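Local coordinates for hypothetical protein aq_1447 (Aquifex aeolicus, PDB 1YVU), which uses short single-stranded DNA guides to bind complementary RNA targets and cleave them, a reaction that needs divalent metal ions, at residues S221-L235 with L241-I254. Residues are numbered along the deposited sequence; the frame is centred on the assembly and turned at random.
Sequences SSKKAWEELLKNREL and LVVLEKGYTYPATI
Pro-251 sets its CG over one face of the Trp-226 ring, 3.7 Å from the centroid of the six-membered ring and only 6° off the ring normal, a CH-pi contact in which the two side chains cross at about a right angle and the proline CD sits beside CG, over CZ2. With CG anti to the carbonyl carbon (chi1 -70°), the indole is carried toward the hairpin. In the ring plane, Thr-249 O meets the benzo edge at CZ2 of Trp-226 (3.6 Å), and CG2 of the same threonine comes up to CH2. Leu-241 reaches the far corner, its CD2 3.7 Å from Trp-226 CZ3. That methyl is shared: Leu-229 runs past Leu-241 in the opposite direction and sets its CD1 3.6 Å from Leu-241 CD2, while the same CD1 also touches CG of the proline. All this belongs to the PAZ domain, where helix 220-231 packs on the antiparallel hairpin of strands 240-244 and 249-251; the axes of 221-231 and 249-251 make an angle of 63°. The tryptophan also touches Cys-213 and Met-214 of helix 207-215. Were Trp-226 replaced by an alanine, a gap would probably open next to Pro-251 CG, and Leu-241 would lose its aromatic neighbour. Further along the chain, the turn after Pro-251 folds back onto the helix. There Ile-254 puts CG2 3.5 Å from Ala-225 CB, a fit that the small alanine side chain probably allows. Ser-222 meets the edge of the Tyr-250 ring with its CB, while its OG bonds to His-219 O. At the opposite end Leu-235, on the next helix, meets Thr-253 tip to tip, CD2 to CG2 at 3.6 Å.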
loop_
_atom_site.group_PDB
_atom_site.type_symbol
_atom_site.label_atom_id
_atom_site.label_comp_id
_atom_site.label_asym_id
_atom_site.label_seq_id
_atom_site.Cartn_x
_atom_site.Cartn_y
_atom_site.Cartn_z
ATOM N N SER A 221 20.197 19.934 1.679
ATOM C CA SER A 221 20.525 19.567 0.290
ATOM C C SER A 221 19.734 20.393 -0.740
ATOM O O SER A 221 20.263 20.726 -1.797
ATOM C CB SER A 221 20.450 18.035 0.033
ATOM O OG SER A 221 19.292 17.396 0.541
ATOM N N SER A 222 18.534 20.833 -0.349
ATOM C CA SER A 222 17.663 21.665 -1.173
ATOM C C SER A 222 18.085 23.148 -1.143
ATOM O O SER A 222 17.883 23.854 -2.135
ATOM C CB SER A 222 16.190 21.493 -0.776
ATOM O OG SER A 222 15.972 21.641 0.625
ATOM N N LYS A 223 18.683 23.605 -0.025
ATOM C CA LYS A 223 19.207 24.985 0.117
ATOM C C LYS A 223 20.329 25.060 -0.894
ATOM O O LYS A 223 20.281 25.876 -1.818
ATOM C CB LYS A 223 19.812 25.266 1.519
ATOM C CG LYS A 223 18.808 25.590 2.633
ATOM C CD LYS A 223 19.436 26.144 3.943
ATOM C CE LYS A 223 18.330 26.372 5.033
ATOM N NZ LYS A 223 18.778 26.714 6.434
ATOM N N LYS A 224 21.202 24.050 -0.811
ATOM C CA LYS A 224 22.373 23.883 -1.672
ATOM C C LYS A 224 22.083 23.608 -3.148
ATOM O O LYS A 224 22.958 23.792 -3.994
ATOM C CB LYS A 224 23.310 22.798 -1.117
ATOM C CG LYS A 224 24.311 23.286 -0.047
ATOM C CD LYS A 224 25.382 22.222 0.215
ATOM C CE LYS A 224 25.946 22.310 1.643
ATOM N NZ LYS A 224 26.670 21.059 2.093
ATOM N N ALA A 225 20.864 23.162 -3.448
ATOM C CA ALA A 225 20.451 22.885 -4.823
ATOM C C ALA A 225 19.901 24.171 -5.462
ATOM O O ALA A 225 20.086 24.418 -6.664
ATOM C CB ALA A 225 19.405 21.789 -4.852
ATOM N N TRP A 226 19.236 24.995 -4.649
ATOM C CA TRP A 226 18.697 26.254 -5.134
ATOM C C TRP A 226 19.823 27.277 -5.192
ATOM O O TRP A 226 19.848 28.109 -6.112
ATOM C CB TRP A 226 17.532 26.752 -4.269
ATOM C CG TRP A 226 16.223 25.949 -4.373
ATOM C CD1 TRP A 226 15.692 25.120 -3.422
ATOM C CD2 TRP A 226 15.308 25.911 -5.484
ATOM N NE1 TRP A 226 14.520 24.558 -3.871
ATOM C CE2 TRP A 226 14.261 25.020 -5.134
ATOM C CE3 TRP A 226 15.279 26.527 -6.755
ATOM C CZ2 TRP A 226 13.187 24.745 -5.996
ATOM C CZ3 TRP A 226 14.212 26.251 -7.613
ATOM C CH2 TRP A 226 13.181 25.357 -7.232
ATOM N N GLU A 227 20.804 27.133 -4.285
ATOM C CA GLU A 227 21.992 28.009 -4.223
ATOM C C GLU A 227 22.742 27.913 -5.544
ATOM O O GLU A 227 23.031 28.922 -6.163
ATOM C CB GLU A 227 22.937 27.619 -3.061
ATOM C CG GLU A 227 23.939 28.721 -2.613
ATOM C CD GLU A 227 24.868 28.301 -1.453
ATOM O OE1 GLU A 227 24.537 27.345 -0.722
ATOM O OE2 GLU A 227 25.942 28.933 -1.260
ATOM N N GLU A 228 22.901 26.694 -6.045
ATOM C CA GLU A 228 23.594 26.454 -7.291
ATOM C C GLU A 228 22.908 27.005 -8.533
ATOM O O GLU A 228 23.549 27.638 -9.347
ATOM C CB GLU A 228 23.890 24.960 -7.475
ATOM C CG GLU A 228 24.829 24.329 -6.415
ATOM C CD GLU A 228 26.144 25.094 -6.205
ATOM O OE1 GLU A 228 26.949 25.167 -7.171
ATOM O OE2 GLU A 228 26.355 25.614 -5.074
ATOM N N LEU A 229 21.592 26.874 -8.636
ATOM C CA LEU A 229 20.901 27.354 -9.840
ATOM C C LEU A 229 20.933 28.868 -9.943
ATOM O O LEU A 229 20.994 29.425 -11.035
ATOM C CB LEU A 229 19.457 26.853 -9.886
ATOM C CG LEU A 229 19.071 25.375 -9.710
ATOM C CD1 LEU A 229 17.575 25.330 -9.643
ATOM C CD2 LEU A 229 19.566 24.477 -10.818
ATOM N N LEU A 230 20.957 29.504 -8.780
ATOM C CA LEU A 230 21.020 30.948 -8.645
ATOM C C LEU A 230 22.427 31.451 -9.002
ATOM O O LEU A 230 22.591 32.354 -9.831
ATOM C CB LEU A 230 20.719 31.321 -7.186
ATOM C CG LEU A 230 20.827 32.806 -6.812
ATOM C CD1 LEU A 230 19.773 33.613 -7.489
ATOM C CD2 LEU A 230 20.745 32.989 -5.333
ATOM N N LYS A 231 23.427 30.821 -8.384
ATOM C CA LYS A 231 24.819 31.192 -8.546
ATOM C C LYS A 231 25.581 30.602 -9.721
ATOM O O LYS A 231 26.600 31.157 -10.104
ATOM C CB LYS A 231 25.573 30.990 -7.230
ATOM C CG LYS A 231 25.044 31.826 -6.055
ATOM C CD LYS A 231 25.960 31.836 -4.822
ATOM C CE LYS A 231 25.273 32.513 -3.608
ATOM N NZ LYS A 231 26.128 32.665 -2.376
ATOM N N ASN A 232 25.068 29.531 -10.330
ATOM C CA ASN A 232 25.720 28.881 -11.489
ATOM C C ASN A 232 24.790 28.953 -12.706
ATOM O O ASN A 232 23.780 28.230 -12.775
ATOM C CB ASN A 232 26.043 27.425 -11.141
ATOM C CG ASN A 232 26.843 26.729 -12.194
ATOM O OD1 ASN A 232 27.102 27.258 -13.280
ATOM N ND2 ASN A 232 27.252 25.516 -11.877
ATOM N N ARG A 233 25.165 29.788 -13.679
ATOM C CA ARG A 233 24.343 29.968 -14.878
ATOM C C ARG A 233 24.449 28.934 -15.974
ATOM O O ARG A 233 23.573 28.864 -16.842
ATOM C CB ARG A 233 24.461 31.382 -15.433
ATOM C CG ARG A 233 23.629 32.345 -14.633
ATOM C CD ARG A 233 23.786 33.759 -15.079
ATOM N NE ARG A 233 23.021 34.071 -16.282
ATOM C CZ ARG A 233 22.306 35.182 -16.440
ATOM N NH1 ARG A 233 22.236 36.098 -15.472
ATOM N NH2 ARG A 233 21.712 35.415 -17.594
ATOM N N GLU A 234 25.494 28.116 -15.912
ATOM C CA GLU A 234 25.685 27.029 -16.861
ATOM C C GLU A 234 24.528 26.061 -16.569
ATOM O O GLU A 234 23.738 25.725 -17.450
ATOM C CB GLU A 234 27.028 26.322 -16.588
ATOM C CG GLU A 234 28.079 26.399 -17.717
ATOM C CD GLU A 234 29.293 25.486 -17.488
ATOM O OE1 GLU A 234 29.534 24.583 -18.320
ATOM O OE2 GLU A 234 30.013 25.678 -16.480
ATOM N N LEU A 235 24.366 25.782 -15.277
ATOM C CA LEU A 235 23.340 24.899 -14.739
ATOM C C LEU A 235 21.946 25.435 -14.984
ATOM O O LEU A 235 21.148 24.786 -15.643
ATOM C CB LEU A 235 23.522 24.751 -13.231
ATOM C CG LEU A 235 23.435 23.376 -12.584
ATOM C CD1 LEU A 235 23.286 23.582 -11.111
ATOM C CD2 LEU A 235 22.278 22.553 -13.112
ATOM N N LEU A 241 13.082 22.261 -13.381
ATOM C CA LEU A 241 12.457 22.309 -12.083
ATOM C C LEU A 241 11.272 21.421 -12.270
ATOM O O LEU A 241 10.638 21.414 -13.329
ATOM C CB LEU A 241 12.033 23.721 -11.684
ATOM C CG LEU A 241 13.120 24.796 -11.690
ATOM C CD1 LEU A 241 12.583 26.105 -11.233
ATOM C CD2 LEU A 241 14.268 24.384 -10.834
ATOM N N VAL A 242 11.084 20.574 -11.266
ATOM C CA VAL A 242 10.036 19.566 -11.232
ATOM C C VAL A 242 9.039 19.831 -10.113
ATOM O O VAL A 242 9.423 20.018 -8.951
ATOM C CB VAL A 242 10.670 18.160 -11.021
ATOM C CG1 VAL A 242 9.617 17.063 -11.119
ATOM C CG2 VAL A 242 11.831 17.920 -12.033
ATOM N N VAL A 243 7.758 19.829 -10.481
ATOM C CA VAL A 243 6.668 20.036 -9.524
ATOM C C VAL A 243 6.070 18.662 -9.195
ATOM O O VAL A 243 5.702 17.893 -10.092
ATOM C CB VAL A 243 5.562 20.999 -10.068
ATOM C CG1 VAL A 243 4.580 21.374 -8.942
ATOM C CG2 VAL A 243 6.187 22.257 -10.644
ATOM N N LEU A 244 6.032 18.344 -7.906
ATOM C CA LEU A 244 5.502 17.071 -7.448
ATOM C C LEU A 244 4.039 17.138 -6.988
ATOM O O LEU A 244 3.490 18.230 -6.816
ATOM C CB LEU A 244 6.425 16.461 -6.386
ATOM C CG LEU A 244 7.908 16.262 -6.768
ATOM C CD1 LEU A 244 8.630 15.502 -5.672
ATOM C CD2 LEU A 244 8.064 15.501 -8.066
ATOM N N GLU A 245 3.431 15.959 -6.816
ATOM C CA GLU A 245 2.018 15.767 -6.453
ATOM C C GLU A 245 1.315 16.719 -5.504
ATOM O O GLU A 245 0.379 17.436 -5.902
ATOM C CB GLU A 245 1.764 14.333 -5.988
ATOM C CG GLU A 245 2.929 13.609 -5.325
ATOM C CD GLU A 245 2.685 12.105 -5.193
ATOM O OE1 GLU A 245 1.944 11.495 -6.016
ATOM O OE2 GLU A 245 3.273 11.526 -4.256
ATOM N N LYS A 246 1.809 16.756 -4.270
ATOM C CA LYS A 246 1.252 17.597 -3.219
ATOM C C LYS A 246 1.473 19.098 -3.522
ATOM O O LYS A 246 0.629 19.942 -3.179
ATOM C CB LYS A 246 1.831 17.149 -1.864
ATOM C CG LYS A 246 1.706 15.605 -1.574
ATOM C CD LYS A 246 2.480 15.131 -0.301
ATOM C CE LYS A 246 2.343 13.621 -0.069
ATOM N NZ LYS A 246 3.191 13.138 1.064
ATOM N N GLY A 247 2.537 19.383 -4.281
ATOM C CA GLY A 247 2.872 20.746 -4.669
ATOM C C GLY A 247 4.358 21.066 -4.690
ATOM O O GLY A 247 4.803 21.836 -5.561
ATOM N N TYR A 248 5.094 20.483 -3.727
ATOM C CA TYR A 248 6.552 20.623 -3.489
ATOM C C TYR A 248 7.409 20.739 -4.764
ATOM O O TYR A 248 7.399 19.832 -5.603
ATOM C CB TYR A 248 7.076 19.408 -2.686
ATOM C CG TYR A 248 6.439 19.109 -1.324
ATOM C CD1 TYR A 248 5.048 18.924 -1.190
ATOM C CD2 TYR A 248 7.232 18.977 -0.159
ATOM C CE1 TYR A 248 4.446 18.618 0.079
ATOM C CE2 TYR A 248 6.635 18.657 1.132
ATOM C CZ TYR A 248 5.244 18.487 1.228
ATOM O OH TYR A 248 4.632 18.194 2.418
ATOM N N THR A 249 8.101 21.867 -4.936
ATOM C CA THR A 249 8.949 22.060 -6.112
ATOM C C THR A 249 10.387 21.787 -5.747
ATOM O O THR A 249 10.874 22.269 -4.716
ATOM C CB THR A 249 8.831 23.472 -6.694
ATOM O OG1 THR A 249 7.454 23.745 -6.981
ATOM C CG2 THR A 249 9.648 23.602 -8.000
ATOM N N TYR A 250 11.033 20.958 -6.570
ATOM C CA TYR A 250 12.436 20.570 -6.386
ATOM C C TYR A 250 13.148 20.590 -7.741
ATOM O O TYR A 250 12.491 20.357 -8.762
ATOM C CB TYR A 250 12.537 19.143 -5.783
ATOM C CG TYR A 250 12.132 19.023 -4.324
ATOM C CD1 TYR A 250 11.032 18.234 -3.942
ATOM C CD2 TYR A 250 12.845 19.698 -3.310
ATOM C CE1 TYR A 250 10.631 18.107 -2.567
ATOM C CE2 TYR A 250 12.461 19.587 -1.925
ATOM C CZ TYR A 250 11.347 18.783 -1.563
ATOM O OH TYR A 250 10.966 18.654 -0.233
ATOM N N PRO A 251 14.460 20.976 -7.784
ATOM C CA PRO A 251 15.264 21.015 -9.025
ATOM C C PRO A 251 15.620 19.596 -9.405
ATOM O O PRO A 251 16.004 18.790 -8.536
ATOM C CB PRO A 251 16.535 21.729 -8.599
ATOM C CG PRO A 251 16.068 22.581 -7.508
ATOM C CD PRO A 251 15.193 21.677 -6.721
ATOM N N ALA A 252 15.531 19.308 -10.705
ATOM C CA ALA A 252 15.836 17.993 -11.261
ATOM C C ALA A 252 17.214 17.478 -10.862
ATOM O O ALA A 252 17.477 16.276 -10.890
ATOM C CB ALA A 252 15.724 18.042 -12.755
ATOM N N THR A 253 18.055 18.412 -10.429
ATOM C CA THR A 253 19.422 18.151 -9.996
ATOM C C THR A 253 19.543 17.314 -8.726
ATOM O O THR A 253 20.514 16.567 -8.570
ATOM C CB THR A 253 20.219 19.458 -9.811
ATOM O OG1 THR A 253 19.585 20.275 -8.808
ATOM C CG2 THR A 253 20.329 20.211 -11.151
ATOM N N ILE A 254 18.571 17.417 -7.826
ATOM C CA ILE A 254 18.631 16.633 -6.601
ATOM C C ILE A 254 17.623 15.497 -6.587
ATOM O O ILE A 254 17.430 14.860 -5.548
ATOM C CB ILE A 254 18.433 17.483 -5.326
ATOM C CG1 ILE A 254 17.145 18.306 -5.430
ATOM C CG2 ILE A 254 19.703 18.259 -5.012
ATOM C CD1 ILE A 254 16.411 18.392 -4.143
#